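PDB 3PJ0: Lmo0305 protein from Listeria monocytogenes, which belongs to the beta-eliminating lyase family within the pyridoxal phosphate-dependent aminotransferase-like proteins and carries its pyridoxal phosphate covalently attached to a lysine. Local coordinates for residues V141-P146 / A197-V202; S164-C167 / G171-L174. All coordinates share one frame; numbering follows the deposited sequence.

Contact 1 (V141-P146 / A197-V202); sequences VLIELP and ALFDSV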
ATOM      1  N   VAL A 141       1.774 -24.308  -8.770  1.00 11.22           N
ATOM      2  CA  VAL A 141       1.771 -23.848 -10.144  1.00 11.01           C
ATOM      3  C   VAL A 141       0.871 -22.625 -10.100  1.00 10.54           C
ATOM      4  O   VAL A 141      -0.184 -22.617  -9.429  1.00 11.33           O
ATOM      5  CB  VAL A 141       1.202 -24.923 -11.114  1.00 11.13           C
ATOM      6  CG1 VAL A 141       0.902 -24.348 -12.500  1.00  8.84           C
ATOM      7  CG2 VAL A 141       2.176 -26.079 -11.229  1.00 10.39           C
ATOM      8  N   LEU A 142       1.278 -21.604 -10.831  1.00  9.95           N
ATOM      9  CA  LEU A 142       0.502 -20.366 -10.942  1.00  9.66           C
ATOM     10  C   LEU A 142       0.074 -20.261 -12.380  1.00  9.77           C
ATOM     11  O   LEU A 142       0.883 -20.472 -13.286  1.00 11.17           O
ATOM     12  CB  LEU A 142       1.352 -19.160 -10.532  1.00  9.07           C
ATOM     13  CG  LEU A 142       0.761 -17.744 -10.719  1.00 10.96           C
ATOM     14  CD1 LEU A 142       1.469 -16.763  -9.743  1.00 11.23           C
ATOM     15  CD2 LEU A 142       0.838 -17.203 -12.163  1.00  9.89           C
ATOM     16  N   ILE A 143      -1.211 -19.971 -12.589  1.00 10.40           N
ATOM     17  CA  ILE A 143      -1.808 -19.810 -13.918  1.00  9.80           C
ATOM     18  C   ILE A 143      -2.386 -18.392 -14.021  1.00  9.69           C
ATOM     19  O   ILE A 143      -3.059 -17.913 -13.120  1.00  8.44           O
ATOM     20  CB  ILE A 143      -2.977 -20.820 -14.126  1.00 10.12           C
ATOM     21  CG1 ILE A 143      -2.509 -22.259 -13.900  1.00 10.78           C
ATOM     22  CG2 ILE A 143      -3.673 -20.585 -15.442  1.00  9.53           C
ATOM     23  CD1 ILE A 143      -1.400 -22.753 -14.842  1.00 13.96           C
ATOM     24  N   GLU A 144      -2.111 -17.716 -15.128  1.00  9.60           N
ATOM     25  CA  GLU A 144      -2.627 -16.350 -15.371  1.00  8.51           C
ATOM     26  C   GLU A 144      -3.690 -16.428 -16.487  1.00  9.00           C
ATOM     27  O   GLU A 144      -3.367 -16.797 -17.613  1.00  8.44           O
ATOM     28  CB  GLU A 144      -1.473 -15.432 -15.792  1.00  8.93           C
ATOM     29  CG  GLU A 144      -1.866 -13.990 -15.997  1.00  9.53           C
ATOM     30  CD  GLU A 144      -0.757 -13.142 -16.633  1.00 10.54           C
ATOM     31  OE1 GLU A 144       0.424 -13.226 -16.196  1.00  8.30           O
ATOM     32  OE2 GLU A 144      -1.102 -12.398 -17.561  1.00 10.81           O
ATOM     33  N   LEU A 145      -4.950 -16.126 -16.141  1.00  8.32           N
ATOM     34  CA  LEU A 145      -6.070 -16.167 -17.081  1.00  9.05           C
ATOM     35  C   LEU A 145      -6.553 -14.734 -17.336  1.00  9.02           C
ATOM     36  O   LEU A 145      -7.033 -14.071 -16.417  1.00  9.96           O
ATOM     37  CB  LEU A 145      -7.240 -16.993 -16.535  1.00  8.71           C
ATOM     38  CG  LEU A 145      -6.988 -18.425 -16.134  1.00  9.37           C
ATOM     39  CD1 LEU A 145      -8.200 -19.071 -15.457  1.00  7.73           C
ATOM     40  CD2 LEU A 145      -6.559 -19.256 -17.347  1.00  8.59           C
ATOM     41  N   PRO A 146      -6.350 -14.221 -18.557  1.00  8.55           N
ATOM     42  CA  PRO A 146      -5.676 -14.785 -19.702  1.00  9.10           C
ATOM     43  C   PRO A 146      -4.206 -14.440 -19.600  1.00  9.11           C
ATOM     44  O   PRO A 146      -3.855 -13.670 -18.703  1.00  9.22           O
ATOM     45  CB  PRO A 146      -6.326 -14.046 -20.863  1.00  9.73           C
ATOM     46  CG  PRO A 146      -6.549 -12.701 -20.336  1.00 10.03           C
ATOM     47  CD  PRO A 146      -6.806 -12.848 -18.844  1.00  9.26           C
ATOM     48  N   ALA A 197     -13.109 -22.185  -8.656  1.00 10.83           N
ATOM     49  CA  ALA A 197     -13.300 -23.488  -7.993  1.00 11.24           C
ATOM     50  C   ALA A 197     -12.206 -24.505  -8.326  1.00 11.86           C
ATOM     51  O   ALA A 197     -12.053 -25.514  -7.614  1.00 11.92           O
ATOM     52  CB  ALA A 197     -14.680 -24.092  -8.325  1.00 11.58           C
ATOM     53  N   LEU A 198     -11.478 -24.264  -9.415  1.00 10.59           N
ATOM     54  CA  LEU A 198     -10.427 -25.182  -9.828  1.00 11.29           C
ATOM     55  C   LEU A 198      -9.089 -24.860  -9.145  1.00 10.52           C
ATOM     56  O   LEU A 198      -8.114 -25.589  -9.340  1.00 11.09           O
ATOM     57  CB  LEU A 198     -10.239 -25.102 -11.345  1.00 10.73           C
ATOM     58  CG  LEU A 198     -11.424 -25.480 -12.230  1.00 11.94           C
ATOM     59  CD1 LEU A 198     -11.012 -25.253 -13.714  1.00 12.33           C
ATOM     60  CD2 LEU A 198     -11.809 -26.910 -11.974  1.00 13.75           C
ATOM     61  N   PHE A 199      -9.062 -23.801  -8.330  1.00 11.04           N
ATOM     62  CA  PHE A 199      -7.845 -23.285  -7.720  1.00 11.16           C
ATOM     63  C   PHE A 199      -7.920 -23.282  -6.210  1.00 11.68           C
ATOM     64  O   PHE A 199      -8.984 -23.142  -5.636  1.00 12.49           O
ATOM     65  CB  PHE A 199      -7.628 -21.818  -8.187  1.00 11.13           C
ATOM     66  CG  PHE A 199      -7.307 -21.699  -9.648  1.00 10.50           C
ATOM     67  CD1 PHE A 199      -5.985 -21.767 -10.075  1.00  9.43           C
ATOM     68  CD2 PHE A 199      -8.319 -21.545 -10.586  1.00  9.99           C
ATOM     69  CE1 PHE A 199      -5.663 -21.671 -11.436  1.00 11.69           C
ATOM     70  CE2 PHE A 199      -8.014 -21.457 -11.958  1.00 11.59           C
ATOM     71  CZ  PHE A 199      -6.678 -21.507 -12.373  1.00 11.69           C
ATOM     72  N   ASP A 200      -6.774 -23.450  -5.586  1.00 11.74           N
ATOM     73  CA  ASP A 200      -6.651 -23.335  -4.144  1.00 12.27           C
ATOM     74  C   ASP A 200      -6.746 -21.885  -3.680  1.00 11.53           C
ATOM     75  O   ASP A 200      -7.283 -21.611  -2.619  1.00 12.31           O
ATOM     76  CB  ASP A 200      -5.301 -23.897  -3.717  1.00 12.17           C
ATOM     77  CG  ASP A 200      -5.246 -25.374  -3.866  1.00 14.13           C
ATOM     78  OD1 ASP A 200      -5.920 -26.039  -3.052  1.00 17.37           O
ATOM     79  OD2 ASP A 200      -4.578 -25.880  -4.782  1.00 12.06           O
ATOM     80  N   SER A 201      -6.128 -20.975  -4.416  1.00 11.38           N
ATOM     81  CA  SER A 201      -6.153 -19.564  -4.057  1.00 10.34           C
ATOM     82  C   SER A 201      -6.271 -18.721  -5.313  1.00 10.53           C
ATOM     83  O   SER A 201      -5.969 -19.171  -6.424  1.00  9.98           O
ATOM     84  CB  SER A 201      -4.910 -19.173  -3.225  1.00  9.62           C
ATOM     85  OG  SER A 201      -3.696 -19.495  -3.905  1.00 10.14           O
ATOM     86  N   VAL A 202      -6.734 -17.493  -5.139  1.00  9.48           N
ATOM     87  CA  VAL A 202      -6.906 -16.572  -6.268  1.00  8.87           C
ATOM     88  C   VAL A 202      -6.666 -15.122  -5.866  1.00  9.03           C
ATOM     89  O   VAL A 202      -7.056 -14.673  -4.785  1.00  7.45           O
ATOM     90  CB  VAL A 202      -8.306 -16.705  -6.894  1.00 10.20           C
ATOM     91  CG1 VAL A 202      -9.401 -16.702  -5.809  1.00 10.76           C
ATOM     92  CG2 VAL A 202      -8.560 -15.606  -8.001  1.00  9.47           C
TER
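The phenyl ring of F199 reaches toward I143 and L145, making an apolar contact without any hydrogen bond between 141-146 and 197-202. F199 lies in the loop just ahead of strand 201-205, and its CB points toward 141-146; CG is set anti to the carbonyl carbon (chi1 -68°), which directs the ring at the other segment. CG and the inner ring carbons do not touch 141-146, since the CA atoms of I143 and F199 are 9.3 Å apart. They have a neighbour elsewhere: L174 CD2 stands over the ring face, 3.7 Å from F199 CD1. The far end of the ring meets the other segment. F199 CE1 lies 3.9 Å from I143 CB, with I143 CG1 only slightly farther off. I143 thus meets the ring at its edge, near the ring plane, and the two side chains cross at about a right angle. Being branched at CB, isoleucine offers its bulk close to the backbone, where the ring arrives. On the L145 side, L145 CD1 comes in obliquely to 4.2 Å from F199 CZ. A long, flat, wholly apolar side chain suits such a buried span, and leucine's longer chain carries a methyl from its CG as far as CZ. In the sheet, strand 173-178 runs between strands 140-144 and 201-205, bonding through its backbone to V141 and I143 and placing L174 and L176 against F199. Helix 157-170 packs on this same cluster, its L160 touching both F199 and L145.

Contact 2 (S164-C167 / G171-L174); sequences SEYC and GISL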
ATOM      1  N   SER A 164      -5.999 -28.771 -13.244  1.00 14.89           N
ATOM      2  CA  SER A 164      -6.470 -28.780 -11.855  1.00 15.12           C
ATOM      3  C   SER A 164      -6.478 -30.196 -11.312  1.00 15.49           C
ATOM      4  O   SER A 164      -5.971 -30.453 -10.220  1.00 15.49           O
ATOM      5  CB  SER A 164      -7.888 -28.179 -11.748  1.00 14.37           C
ATOM      6  OG  SER A 164      -8.287 -28.052 -10.380  1.00 12.35           O
ATOM      7  N   GLU A 165      -7.039 -31.121 -12.091  1.00 16.22           N
ATOM      8  CA  GLU A 165      -7.133 -32.525 -11.653  1.00 17.18           C
ATOM      9  C   GLU A 165      -5.733 -33.135 -11.446  1.00 16.88           C
ATOM     10  O   GLU A 165      -5.507 -33.835 -10.475  1.00 16.91           O
ATOM     11  CB  GLU A 165      -7.974 -33.352 -12.646  1.00 17.97           C
ATOM     12  CG  GLU A 165      -9.471 -32.916 -12.631  1.00 22.77           C
ATOM     13  CD  GLU A 165     -10.304 -33.384 -13.848  1.00 27.67           C
ATOM     14  OE1 GLU A 165      -9.762 -33.549 -14.965  1.00 32.97           O
ATOM     15  OE2 GLU A 165     -11.525 -33.534 -13.685  1.00 30.22           O
ATOM     16  N   TYR A 166      -4.786 -32.823 -12.329  1.00 17.50           N
ATOM     17  CA  TYR A 166      -3.434 -33.370 -12.208  1.00 18.02           C
ATOM     18  C   TYR A 166      -2.748 -32.805 -10.976  1.00 17.87           C
ATOM     19  O   TYR A 166      -2.117 -33.543 -10.208  1.00 17.46           O
ATOM     20  CB  TYR A 166      -2.606 -33.056 -13.446  1.00 18.48           C
ATOM     21  CG  TYR A 166      -1.178 -33.503 -13.336  1.00 19.57           C
ATOM     22  CD1 TYR A 166      -0.822 -34.845 -13.523  1.00 21.82           C
ATOM     23  CD2 TYR A 166      -0.177 -32.588 -13.044  1.00 20.02           C
ATOM     24  CE1 TYR A 166       0.505 -35.245 -13.420  1.00 21.77           C
ATOM     25  CE2 TYR A 166       1.137 -32.972 -12.937  1.00 21.18           C
ATOM     26  CZ  TYR A 166       1.478 -34.289 -13.132  1.00 21.84           C
ATOM     27  OH  TYR A 166       2.800 -34.629 -13.017  1.00 22.91           O
ATOM     28  N   CYS A 167      -2.884 -31.497 -10.780  1.00 17.25           N
ATOM     29  CA  CYS A 167      -2.282 -30.868  -9.613  1.00 17.58           C
ATOM     30  C   CYS A 167      -2.884 -31.460  -8.322  1.00 17.89           C
ATOM     31  O   CYS A 167      -2.156 -31.746  -7.375  1.00 18.90           O
ATOM     32  CB  CYS A 167      -2.358 -29.343  -9.695  1.00 17.24           C
ATOM     33  SG  CYS A 167      -1.279 -28.626 -10.958  1.00 15.50           S
ATOM     34  N   GLY A 171      -0.589 -33.414  -5.439  1.00 18.24           N
ATOM     35  CA  GLY A 171      -0.415 -32.583  -4.243  1.00 17.66           C
ATOM     36  C   GLY A 171       0.250 -31.237  -4.522  1.00 16.40           C
ATOM     37  O   GLY A 171       0.977 -30.717  -3.667  1.00 16.82           O
ATOM     38  N   ILE A 172       0.005 -30.691  -5.714  1.00 14.65           N
ATOM     39  CA  ILE A 172       0.519 -29.376  -6.135  1.00 13.62           C
ATOM     40  C   ILE A 172      -0.611 -28.339  -5.954  1.00 13.29           C
ATOM     41  O   ILE A 172      -1.697 -28.516  -6.508  1.00 13.66           O
ATOM     42  CB  ILE A 172       0.967 -29.364  -7.622  1.00 12.96           C
ATOM     43  CG1 ILE A 172       2.115 -30.348  -7.861  1.00 13.13           C
ATOM     44  CG2 ILE A 172       1.413 -27.953  -8.015  1.00 12.64           C
ATOM     45  CD1 ILE A 172       2.385 -30.661  -9.294  1.00 13.29           C
ATOM     46  N   SER A 173      -0.359 -27.270  -5.193  1.00 12.53           N
ATOM     47  CA  SER A 173      -1.353 -26.209  -5.002  1.00 12.05           C
ATOM     48  C   SER A 173      -1.472 -25.432  -6.312  1.00 11.72           C
ATOM     49  O   SER A 173      -0.480 -25.291  -7.028  1.00 12.28           O
ATOM     50  CB  SER A 173      -0.950 -25.246  -3.879  1.00 11.62           C
ATOM     51  OG  SER A 173      -0.836 -25.895  -2.621  1.00 13.40           O
ATOM     52  N   LEU A 174      -2.678 -24.963  -6.639  1.00 11.54           N
ATOM     53  CA  LEU A 174      -2.912 -24.250  -7.894  1.00 11.01           C
ATOM     54  C   LEU A 174      -3.411 -22.870  -7.509  1.00 10.83           C
ATOM     55  O   LEU A 174      -4.398 -22.755  -6.763  1.00 11.09           O
ATOM     56  CB  LEU A 174      -3.935 -24.988  -8.778  1.00 11.65           C
ATOM     57  CG  LEU A 174      -3.954 -24.624 -10.284  1.00 13.94           C
ATOM     58  CD1 LEU A 174      -2.652 -24.994 -10.988  1.00 13.64           C
ATOM     59  CD2 LEU A 174      -5.170 -25.269 -11.017  1.00 12.51           C
TER
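C167 and I172 meet through both backbone and side chain where helix 157-170 turns into strand 173-178. The hydrogen bond that runs from I172 N to C167 O is 2.9 Å long, with an N-H...O angle of 159°. Its donor is tilted 27° from the carbonyl plane. This is the long bond of a Schellman motif. G171 takes the positive phi that ends the helix, a conformation glycine adopts readily because it has no side chain. The apolar part follows from the same turn: C167 CB stands 3.9 Å from I172 CB, the hydrophobic pairing that commonly accompanies this motif. Further along, C167 SG lies 3.9 Å from L174 CD1, its chi1 of -70° placing sulfur beside the backbone N. The other leucine branch, L174 CD2, comes to 3.8 Å from S164 CA, where serine's short side chain lets the methyl come close to the helix backbone. Y166 adds a looser touch, Y166 CE2 to I172 CD1 at 4.5 Å. The chemistry is therefore divided: backbone bonding closes the helix end, while cysteine, isoleucine and leucine supply apolar surface that lays the helix against the strand following it in this beta-alpha-beta unit.

Contact 1 and contact 2 have centres 10 Å apart, and both lie where helix 157-170 covers the sheet in which strands 140-144, 173-178 and 201-205 are successive neighbours. L174 belongs to contact 2 and also touches I143 and F199 of contact 1; its backbone O lies 2.7 Å from D200 N, a probable hydrogen bond. S164 OG is likewise 2.7 Å from L198 O, tying the helix to the loop before strand 201-205. A bound (4R)-2-methylpentane-2,4-diol, probably from the crystallisation liquor, lies about 4 Å from the S164 side chain and about 6 Å from that of F199. The cofactor-bearing K208 follows a little after strand 201-205, which begins within contact 1.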